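AA9 family lytic polysaccharide monooxygenase B (Heterobasidion irregulare TC 32-1, PDB 5NNS) oxidatively cleaves glycosidic bonds in crystalline and amorphous polysaccharides such as cellulose at C1, using a single copper ion and a reductant with hydrogen peroxide or oxygen. Local coordinates at residues F107-V112 and Y149-E154. Residues are numbered along the deposited sequence; the frame is centred on the assembly and turned at random.
With AKR (acrylic acid), chain N.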
ATOM      1  N   PHE A 107       6.907   2.559   7.266  1.00 14.75           N
ATOM      2  CA  PHE A 107       7.301   3.865   6.738  1.00 14.51           C
ATOM      3  C   PHE A 107       6.823   4.012   5.294  1.00 14.28           C
ATOM      4  O   PHE A 107       6.742   3.037   4.545  1.00 14.29           O
ATOM      5  CB  PHE A 107       8.818   4.097   6.854  1.00 14.71           C
ATOM      6  CG  PHE A 107       9.664   3.083   6.129  1.00 14.78           C
ATOM      7  CD1 PHE A 107       9.992   1.867   6.732  1.00 14.87           C
ATOM      8  CD2 PHE A 107      10.156   3.348   4.855  1.00 14.79           C
ATOM      9  CE1 PHE A 107      10.772   0.931   6.065  1.00 14.82           C
ATOM     10  CE2 PHE A 107      10.941   2.413   4.185  1.00 14.84           C
ATOM     11  CZ  PHE A 107      11.248   1.204   4.793  1.00 14.72           C
ATOM     12  N   LYS A 108       6.529   5.251   4.922  1.00 14.12           N
ATOM     13  CA  LYS A 108       5.948   5.599   3.631  1.00 13.94           C
ATOM     14  C   LYS A 108       7.052   6.036   2.655  1.00 13.62           C
ATOM     15  O   LYS A 108       7.826   6.942   2.960  1.00 13.43           O
ATOM     16  CB  LYS A 108       4.958   6.732   3.851  1.00 14.22           C
ATOM     17  CG  LYS A 108       4.008   6.991   2.702  1.00 14.25           C
ATOM     18  CD  LYS A 108       3.133   8.202   2.982  1.00 14.22           C
ATOM     19  CE  LYS A 108       2.032   7.920   4.001  1.00 14.25           C
ATOM     20  NZ  LYS A 108       1.248   9.144   4.331  1.00 14.17           N
ATOM     21  N   ILE A 109       7.138   5.372   1.500  1.00 13.01           N
ATOM     22  CA  ILE A 109       8.155   5.712   0.482  1.00 12.83           C
ATOM     23  C   ILE A 109       7.617   6.540  -0.683  1.00 12.54           C
ATOM     24  O   ILE A 109       8.394   7.174  -1.396  1.00 12.48           O
ATOM     25  CB  ILE A 109       8.902   4.469  -0.067  1.00 12.79           C
ATOM     26  CG1 ILE A 109       7.950   3.475  -0.748  1.00 12.75           C
ATOM     27  CG2 ILE A 109       9.698   3.805   1.049  1.00 12.86           C
ATOM     28  CD1 ILE A 109       8.674   2.459  -1.610  1.00 12.76           C
ATOM     29  N   ASN A 110       6.299   6.530  -0.881  1.00 12.19           N
ATOM     30  CA  ASN A 110       5.691   7.278  -1.971  1.00 12.09           C
ATOM     31  C   ASN A 110       4.214   7.521  -1.695  1.00 11.76           C
ATOM     32  O   ASN A 110       3.522   6.643  -1.183  1.00 11.84           O
ATOM     33  CB  ASN A 110       5.866   6.513  -3.289  1.00 12.17           C
ATOM     34  CG  ASN A 110       5.192   7.206  -4.463  1.00 12.20           C
ATOM     35  OD1 ASN A 110       4.150   6.763  -4.927  1.00 12.39           O
ATOM     36  ND2 ASN A 110       5.772   8.305  -4.927  1.00 12.15           N
ATOM     37  N   GLN A 111       3.741   8.716  -2.020  1.00 11.43           N
ATOM     38  CA  GLN A 111       2.309   8.973  -2.075  1.00 11.38           C
ATOM     39  C   GLN A 111       2.002  10.076  -3.072  1.00 11.44           C
ATOM     40  O   GLN A 111       2.849  10.929  -3.345  1.00 11.31           O
ATOM     41  CB  GLN A 111       1.772   9.368  -0.700  1.00 11.26           C
ATOM     42  CG  GLN A 111       2.271  10.722  -0.205  1.00 11.11           C
ATOM     43  CD  GLN A 111       1.880  11.013   1.220  1.00 11.11           C
ATOM     44  OE1 GLN A 111       1.095  10.275   1.823  1.00 11.15           O
ATOM     45  NE2 GLN A 111       2.394  12.114   1.764  1.00 10.76           N
ATOM     46  N   VAL A 112       0.792  10.032  -3.624  1.00 11.60           N
ATOM     47  CA  VAL A 112       0.262  11.119  -4.437  1.00 11.85           C
ATOM     48  C   VAL A 112      -1.207  11.267  -4.066  1.00 12.25           C
ATOM     49  O   VAL A 112      -1.986  10.321  -4.216  1.00 12.16           O
ATOM     50  CB  VAL A 112       0.412  10.866  -5.957  1.00 11.72           C
ATOM     51  CG1 VAL A 112      -0.059  12.085  -6.750  1.00 11.71           C
ATOM     52  CG2 VAL A 112       1.860  10.557  -6.328  1.00 11.55           C
ATOM     53  N   TYR A 149      11.731  -7.139   4.054  1.00 19.86           N
ATOM     54  CA  TYR A 149      10.719  -6.083   4.123  1.00 18.89           C
ATOM     55  C   TYR A 149       9.397  -6.507   3.497  1.00 18.15           C
ATOM     56  O   TYR A 149       9.381  -7.256   2.511  1.00 17.83           O
ATOM     57  CB  TYR A 149      11.188  -4.839   3.364  1.00 18.65           C
ATOM     58  CG  TYR A 149      12.362  -4.116   3.957  1.00 18.52           C
ATOM     59  CD1 TYR A 149      13.664  -4.523   3.680  1.00 18.39           C
ATOM     60  CD2 TYR A 149      12.180  -2.994   4.773  1.00 18.39           C
ATOM     61  CE1 TYR A 149      14.754  -3.852   4.206  1.00 18.18           C
ATOM     62  CE2 TYR A 149      13.264  -2.312   5.309  1.00 18.21           C
ATOM     63  CZ  TYR A 149      14.551  -2.745   5.021  1.00 18.36           C
ATOM     64  OH  TYR A 149      15.630  -2.075   5.545  1.00 18.33           O
ATOM     65  N   ILE A 150       8.295  -6.006   4.055  1.00 17.29           N
ATOM     66  CA  ILE A 150       7.019  -5.994   3.345  1.00 16.95           C
ATOM     67  C   ILE A 150       6.968  -4.732   2.479  1.00 16.38           C
ATOM     68  O   ILE A 150       7.420  -3.673   2.911  1.00 16.36           O
ATOM     69  CB  ILE A 150       5.812  -5.968   4.303  1.00 17.01           C
ATOM     70  CG1 ILE A 150       5.813  -7.187   5.234  1.00 17.04           C
ATOM     71  CG2 ILE A 150       4.505  -5.896   3.518  1.00 17.11           C
ATOM     72  CD1 ILE A 150       5.739  -8.533   4.535  1.00 16.99           C
ATOM     73  N   LEU A 151       6.430  -4.864   1.267  1.00 15.75           N
ATOM     74  CA  LEU A 151       6.113  -3.736   0.394  1.00 15.46           C
ATOM     75  C   LEU A 151       4.599  -3.660   0.300  1.00 15.06           C
ATOM     76  O   LEU A 151       3.960  -4.615  -0.153  1.00 15.53           O
ATOM     77  CB  LEU A 151       6.693  -3.947  -1.007  1.00 15.70           C
ATOM     78  CG  LEU A 151       6.348  -2.900  -2.078  1.00 15.67           C
ATOM     79  CD1 LEU A 151       6.988  -1.568  -1.725  1.00 15.72           C
ATOM     80  CD2 LEU A 151       6.784  -3.364  -3.464  1.00 15.69           C
ATOM     81  N   ARG A 152       4.043  -2.515   0.690  1.00 14.12           N
ATOM     82  CA  ARG A 152       2.612  -2.358   0.899  1.00 13.36           C
ATOM     83  C   ARG A 152       2.056  -1.261  -0.011  1.00 12.77           C
ATOM     84  O   ARG A 152       2.527  -0.122   0.047  1.00 12.47           O
ATOM     85  CB  ARG A 152       2.355  -2.020   2.375  1.00 13.46           C
ATOM     86  CG  ARG A 152       0.965  -1.476   2.692  1.00 13.41           C
ATOM     87  CD  ARG A 152       0.738  -1.357   4.183  1.00 13.53           C
ATOM     88  NE  ARG A 152      -0.685  -1.275   4.511  1.00 13.45           N
ATOM     89  CZ  ARG A 152      -1.410  -0.155   4.548  1.00 13.68           C
ATOM     90  NH1 ARG A 152      -0.872   1.030   4.274  1.00 13.72           N
ATOM     91  NH2 ARG A 152      -2.697  -0.228   4.871  1.00 13.73           N
ATOM     92  N   HIS A 153       1.058  -1.605  -0.833  1.00 11.96           N
ATOM     93  CA  HIS A 153       0.342  -0.619  -1.662  1.00 11.52           C
ATOM     94  C   HIS A 153      -1.048  -0.399  -1.096  1.00 11.16           C
ATOM     95  O   HIS A 153      -1.709  -1.357  -0.696  1.00 10.99           O
ATOM     96  CB  HIS A 153       0.239  -1.079  -3.115  1.00 11.35           C
ATOM     97  CG  HIS A 153       1.553  -1.103  -3.824  1.00 11.36           C
ATOM     98  ND1 HIS A 153       2.456  -2.131  -3.675  1.00 11.43           N
ATOM     99  CD2 HIS A 153       2.128  -0.215  -4.669  1.00 11.47           C
ATOM    100  CE1 HIS A 153       3.531  -1.877  -4.402  1.00 11.55           C
ATOM    101  NE2 HIS A 153       3.356  -0.724  -5.021  1.00 11.36           N
ATOM    102  N   GLU A 154      -1.484   0.861  -1.081  1.00 10.75           N
ATOM    103  CA  GLU A 154      -2.761   1.233  -0.504  1.00 10.49           C
ATOM    104  C   GLU A 154      -3.469   2.295  -1.331  1.00 10.41           C
ATOM    105  O   GLU A 154      -2.867   3.306  -1.724  1.00 10.28           O
ATOM    106  CB  GLU A 154      -2.576   1.738   0.921  1.00 10.46           C
ATOM    107  CG  GLU A 154      -3.886   1.971   1.658  1.00 10.38           C
ATOM    108  CD  GLU A 154      -3.690   2.296   3.122  1.00 10.43           C
ATOM    109  OE1 GLU A 154      -2.720   3.011   3.467  1.00 10.33           O
ATOM    110  OE2 GLU A 154      -4.502   1.817   3.943  1.00 10.49           O
TER
HETATM  111  CA  AKR N 312       2.272  14.681   4.462  1.00 35.27           C
HETATM  112  CB  AKR N 312       2.654  15.654   5.275  1.00 35.16           C
HETATM  113  C   AKR N 312       1.565  13.477   4.965  1.00 35.50           C
HETATM  114  O   AKR N 312       1.315  13.359   6.184  1.00 36.41           O
HETATM  115  OXT AKR N 312       1.221  12.584   4.161  1.00 33.78           O
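On the mixed sheet of the immunoglobulin-like beta-sandwich of AA9 enzymes, Phe107 and Ile109 of strand 106-116 reach across the intervening strand 85-91 to Tyr149 and Leu151 of strand 147-157. Even where the backbones come closest, the CA atoms of Ile109 and Leu151 are 9.7 Å apart, about two strand spacings, so the two strands meet through side chains alone. Long, branched or aromatic residues suit this span: the methyls Ile109 CD1 and Leu151 CD1 approach to 4.4 Å. Alongside them the side chains of Phe107 and Tyr149 cross at about a right angle, with Tyr149 CE2 4.1 Å from Phe107 CZ, at the edge of the phenylalanine ring. Phe107 leaves its strand pointing away, but with CG held between the backbone N and the carbonyl carbon (chi1 59°) its ring swings back to the tyrosine. Tyrosine suits this position, since its ring packs against Phe107 while its hydroxyl is hydrogen-bonded to Ala145 O. A classic beta bulge, in which Ile109 and Asn110 both face Val87, interrupts the strand. Lys108 NZ, also hydrogen-bonded to the carbonyls of Pro218 and Pro220, donates to Gln111 OE1, consistent with an amide turned so that Gln111 NE2 donates to acrylic acid OXT at 2.7 Å.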